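Local coordinates for Alpha/beta hydrolase (Legionella pneumophila subsp. pneumophila str. Philadelphia 1, PDB 4EZI), which is of unknown function but has the alpha/beta-hydrolase fold and may act as a lipase, possibly on triacylglycerols, at residues N300-K305 / E327-S332; L311-K316 / K343-A348. One frame throughout, in Å; residues are numbered along the deposited sequence.

Contact 1 (N300-K305 / E327-S332)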
# COMPACT_ATOMS: atom_id res chain seq x y z
N ASN A 300 10.66 7.15 8.04
CA ASN A 300 9.97 7.59 9.28
C ASN A 300 8.94 8.67 9.00
O ASN A 300 9.28 9.82 8.76
CB ASN A 300 11.00 8.06 10.31
CG ASN A 300 11.88 6.92 10.81
OD1 ASN A 300 11.56 5.74 10.61
ND2 ASN A 300 12.97 7.27 11.50
N HIS A 301 7.68 8.26 9.02
CA HIS A 301 6.55 9.12 8.72
C HIS A 301 5.43 8.90 9.72
O HIS A 301 4.32 8.55 9.37
CB HIS A 301 6.08 8.89 7.28
CG HIS A 301 7.12 9.24 6.27
ND1 HIS A 301 7.24 10.51 5.73
CD2 HIS A 301 8.10 8.50 5.70
CE1 HIS A 301 8.26 10.53 4.89
NE2 HIS A 301 8.81 9.33 4.87
N TYR A 302 5.74 9.12 10.98
CA TYR A 302 4.76 8.94 12.02
C TYR A 302 4.76 10.13 12.98
O TYR A 302 4.29 10.00 14.10
CB TYR A 302 4.97 7.62 12.76
CG TYR A 302 6.39 7.42 13.24
CD1 TYR A 302 6.80 7.95 14.44
CD2 TYR A 302 7.33 6.72 12.48
CE1 TYR A 302 8.11 7.81 14.90
CE2 TYR A 302 8.65 6.57 12.93
CZ TYR A 302 9.02 7.12 14.14
OH TYR A 302 10.32 6.99 14.61
N ASP A 303 5.24 11.28 12.50
CA ASP A 303 5.34 12.48 13.33
C ASP A 303 4.85 13.71 12.60
O ASP A 303 5.56 14.71 12.46
CB ASP A 303 6.80 12.67 13.77
CG ASP A 303 6.95 13.71 14.87
OD1 ASP A 303 6.00 13.91 15.67
OD2 ASP A 303 8.04 14.32 14.94
N PHE A 304 3.62 13.63 12.12
CA PHE A 304 2.93 14.76 11.51
C PHE A 304 1.52 14.81 12.08
O PHE A 304 1.01 13.83 12.61
CB PHE A 304 2.89 14.66 9.98
CG PHE A 304 2.13 13.47 9.45
CD1 PHE A 304 2.76 12.26 9.25
CD2 PHE A 304 0.77 13.58 9.13
CE1 PHE A 304 2.06 11.16 8.74
CE2 PHE A 304 0.07 12.49 8.62
CZ PHE A 304 0.72 11.29 8.42
N LYS A 305 0.91 15.99 12.01
CA LYS A 305 -0.43 16.18 12.50
C LYS A 305 -1.45 15.56 11.54
O LYS A 305 -1.54 15.99 10.39
CB LYS A 305 -0.73 17.67 12.67
CG LYS A 305 -2.12 17.95 13.25
CD LYS A 305 -2.38 19.45 13.40
CE LYS A 305 -3.76 19.70 14.00
NZ LYS A 305 -4.18 21.13 13.84
N GLU A 327 2.66 0.66 17.78
CA GLU A 327 2.46 1.25 19.11
C GLU A 327 3.22 2.56 19.24
O GLU A 327 2.70 3.58 19.71
CB GLU A 327 2.85 0.25 20.19
CG GLU A 327 1.91 -0.92 20.26
CD GLU A 327 2.34 -2.04 21.18
OE1 GLU A 327 3.56 -2.34 21.22
OE2 GLU A 327 1.45 -2.67 21.80
N MSE A 328 4.45 2.57 18.75
CA MSE A 328 5.28 3.78 18.73
C MSE A 328 4.63 4.88 17.89
O MSE A 328 4.53 6.04 18.31
CB MSE A 328 6.65 3.43 18.15
CG MSE A 328 7.53 4.63 17.85
SE MSE A 328 9.05 4.04 16.82
CE MSE A 328 8.13 3.73 15.12
N ALA A 329 4.15 4.52 16.70
CA ALA A 329 3.50 5.49 15.81
C ALA A 329 2.23 6.05 16.46
O ALA A 329 1.96 7.25 16.37
CB ALA A 329 3.17 4.86 14.47
N TYR A 330 1.46 5.18 17.10
CA TYR A 330 0.23 5.60 17.80
C TYR A 330 0.52 6.71 18.82
O TYR A 330 -0.10 7.78 18.80
CB TYR A 330 -0.39 4.41 18.50
CG TYR A 330 -1.50 4.80 19.46
CD1 TYR A 330 -2.76 5.17 18.99
CD2 TYR A 330 -1.28 4.78 20.83
CE1 TYR A 330 -3.78 5.53 19.87
CE2 TYR A 330 -2.30 5.15 21.71
CZ TYR A 330 -3.54 5.53 21.24
OH TYR A 330 -4.55 5.87 22.14
N HIS A 331 1.51 6.48 19.68
CA HIS A 331 1.82 7.49 20.68
C HIS A 331 2.33 8.77 20.04
O HIS A 331 2.03 9.86 20.51
CB HIS A 331 2.79 6.96 21.72
CG HIS A 331 2.20 5.87 22.56
ND1 HIS A 331 1.10 6.08 23.37
CD2 HIS A 331 2.53 4.57 22.70
CE1 HIS A 331 0.78 4.95 23.97
NE2 HIS A 331 1.63 4.01 23.57
N SER A 332 3.10 8.65 18.98
CA SER A 332 3.56 9.82 18.26
C SER A 332 2.42 10.66 17.68
O SER A 332 2.37 11.87 17.85
CB SER A 332 4.59 9.41 17.20
OG SER A 332 5.12 10.53 16.53
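The Y302 ring takes the methyl end of selenomethionine M328 on one face and S332 at its edge, where CB lies in the ring plane. In the M328 conformer given, one of two modelled, it is a Met-aromatic contact between a loop and helix 323-334, which links the last two strands of the sheet in an alpha/beta-hydrolase fold. The methyl makes the contact: M328 CE sits 3.8 Å from the ring centroid, 22° off the normal and shifted toward the CE2-CZ side, a CH-pi contact. The selenium stands obliquely, with M328 SE 3.9 Å from Y302 OH. A bend at chi3 carries CE back over the ring.

At the root of the side chain, Y302 CB meets A329 CB at 3.7 Å, one helical residue along. The Y302 CB points toward the helix, and CG lies between its backbone N and carbonyl carbon (chi1 51°). Outside the pair, Y201 also touches M328 and A329. D303 leans toward S332, but its OD1 is hydrogen-bonded to Y336 and salt-bridged to K335.

One hydrogen bond joins the two segments: S332 OG donates to Y302 O over 2.6 Å, meeting the carbonyl at a C=O...O angle of 135° and tilted from its plane.

Contact 2 (L311-K316 / K343-A348); sequences LLVGTK and KSVSDA
K343 N and G314 N make the first bonds between strand 310-314 and its parallel neighbour, the edge strand 340-344: K343 N donates to L312 O and G314 N to K343 O, each over 3.0 Å. K343 lies opposite V313 and S344 opposite G314; V345 N adds a bond to G314 O just after them. V313 CG2 meets V345 CG1 at 4.1 Å, and V345 CG2 packs on T315 CB.

Past the strand ends, S344 OG takes over as acceptor. Anti to its own backbone N (chi1 173°), it receives K316 N at 3.1 Å and, weakly, S346 N. K316 N also makes a weak bond to S346 O. The aliphatic part of K316 runs beside S344, its CG 3.5 Å from S344 OG, and Y323 of the next helix touches both residues.

Farther out, S346 OG closes an ST turn by accepting A348 N, and it also accepts from L349 N. T315 OG1 bonds L349 O and G317 N beside a probable Ser-His-Asp triad.

At the rim, a water accepts from K316 NZ and donates to D347 OD1 at 2.6 Å. It relays the hydrogen bonding between them; with NZ and OD1 4.8 Å apart the charges are not in contact, though they would probably still attract.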
# COMPACT_ATOMS: atom_id res chain seq x y z
N LEU A 311 -6.86 5.36 12.14
CA LEU A 311 -6.86 4.06 12.79
C LEU A 311 -5.64 3.27 12.34
O LEU A 311 -5.54 2.96 11.17
CB LEU A 311 -8.13 3.27 12.44
CG LEU A 311 -8.16 1.82 12.93
CD1 LEU A 311 -8.14 1.74 14.44
CD2 LEU A 311 -9.33 1.03 12.36
N LEU A 312 -4.75 2.91 13.25
CA LEU A 312 -3.62 2.04 12.94
C LEU A 312 -4.06 0.63 13.33
O LEU A 312 -4.19 0.34 14.52
CB LEU A 312 -2.37 2.45 13.72
CG LEU A 312 -1.99 3.93 13.71
CD1 LEU A 312 -0.64 4.11 14.43
CD2 LEU A 312 -1.98 4.51 12.27
N VAL A 313 -4.34 -0.21 12.34
CA VAL A 313 -4.92 -1.53 12.61
C VAL A 313 -4.02 -2.64 12.05
O VAL A 313 -3.62 -2.61 10.89
CB VAL A 313 -6.38 -1.61 12.10
CG1 VAL A 313 -6.53 -1.14 10.64
CG2 VAL A 313 -6.95 -3.00 12.32
N GLY A 314 -3.76 -3.64 12.90
CA GLY A 314 -2.86 -4.72 12.56
C GLY A 314 -3.10 -5.91 13.45
O GLY A 314 -4.22 -6.10 13.95
N THR A 315 -2.05 -6.70 13.68
CA THR A 315 -2.13 -7.90 14.48
C THR A 315 -0.87 -8.04 15.33
O THR A 315 0.25 -7.94 14.83
CB THR A 315 -2.32 -9.18 13.64
OG1 THR A 315 -2.21 -10.32 14.52
CG2 THR A 315 -1.31 -9.30 12.46
N LYS A 316 -1.04 -8.26 16.63
CA LYS A 316 0.07 -8.54 17.51
C LYS A 316 0.76 -9.86 17.18
O LYS A 316 1.89 -10.10 17.63
CB LYS A 316 -0.36 -8.47 19.00
CG LYS A 316 -0.66 -7.06 19.44
CD LYS A 316 -1.24 -7.02 20.85
CE LYS A 316 -1.45 -5.61 21.33
NZ LYS A 316 -1.93 -5.62 22.74
N LYS A 343 -5.63 -0.61 16.96
CA LYS A 343 -6.38 -1.84 17.11
C LYS A 343 -5.57 -3.03 16.62
O LYS A 343 -5.01 -3.00 15.52
CB LYS A 343 -7.68 -1.75 16.30
CG LYS A 343 -8.46 -3.03 16.17
CD LYS A 343 -9.11 -3.46 17.44
CE LYS A 343 -9.99 -4.69 17.17
NZ LYS A 343 -10.54 -5.29 18.42
N SER A 344 -5.55 -4.06 17.45
CA SER A 344 -5.03 -5.38 17.08
C SER A 344 -6.20 -6.33 16.92
O SER A 344 -7.06 -6.45 17.80
CB SER A 344 -4.10 -5.94 18.18
OG SER A 344 -3.75 -7.27 17.86
N VAL A 345 -6.21 -7.05 15.80
CA VAL A 345 -7.25 -8.01 15.51
C VAL A 345 -6.99 -9.39 16.12
O VAL A 345 -7.90 -10.24 16.11
CB VAL A 345 -7.50 -8.17 13.98
CG1 VAL A 345 -7.89 -6.86 13.39
CG2 VAL A 345 -6.29 -8.77 13.27
N SER A 346 -5.79 -9.63 16.67
CA SER A 346 -5.42 -10.93 17.21
C SER A 346 -4.10 -10.82 17.95
O SER A 346 -3.25 -9.99 17.60
CB SER A 346 -5.22 -11.94 16.06
OG SER A 346 -4.89 -13.25 16.55
N ASP A 347 -3.91 -11.69 18.94
CA ASP A 347 -2.59 -11.86 19.54
C ASP A 347 -1.67 -12.79 18.74
O ASP A 347 -0.46 -12.80 18.97
CB ASP A 347 -2.72 -12.40 20.97
CG ASP A 347 -3.14 -11.36 21.98
OD1 ASP A 347 -3.06 -10.14 21.70
OD2 ASP A 347 -3.54 -11.78 23.10
N ALA A 348 -2.20 -13.56 17.79
CA ALA A 348 -1.40 -14.61 17.15
C ALA A 348 -1.59 -14.80 15.65
O ALA A 348 -0.73 -15.43 15.02
CB ALA A 348 -1.59 -15.96 17.88
O HOH W 1 -2.84 -8.39 23.66

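In the fold
The two contacts interleave along the chain: loop 300-305, strand segment 311-316, helix segment 327-332, then 343-348. Strand 310-314, helix 323-334 and strand 340-344 form a beta-alpha-beta unit at one edge of the mixed sheet, where 340-344 is the outermost strand. Contact 2 pairs its two strands, and contact 1 fastens the connecting helix to the loop that leads into the first. Their centres lie 16 Å apart, yet they meet where L312 CD1 packs against A329 CB at 3.9 Å. Both loops after the strands carry members of a probable catalytic triad, D318 and H351, so contact 2 borders the likely active site, whereas contact 1 is surface packing.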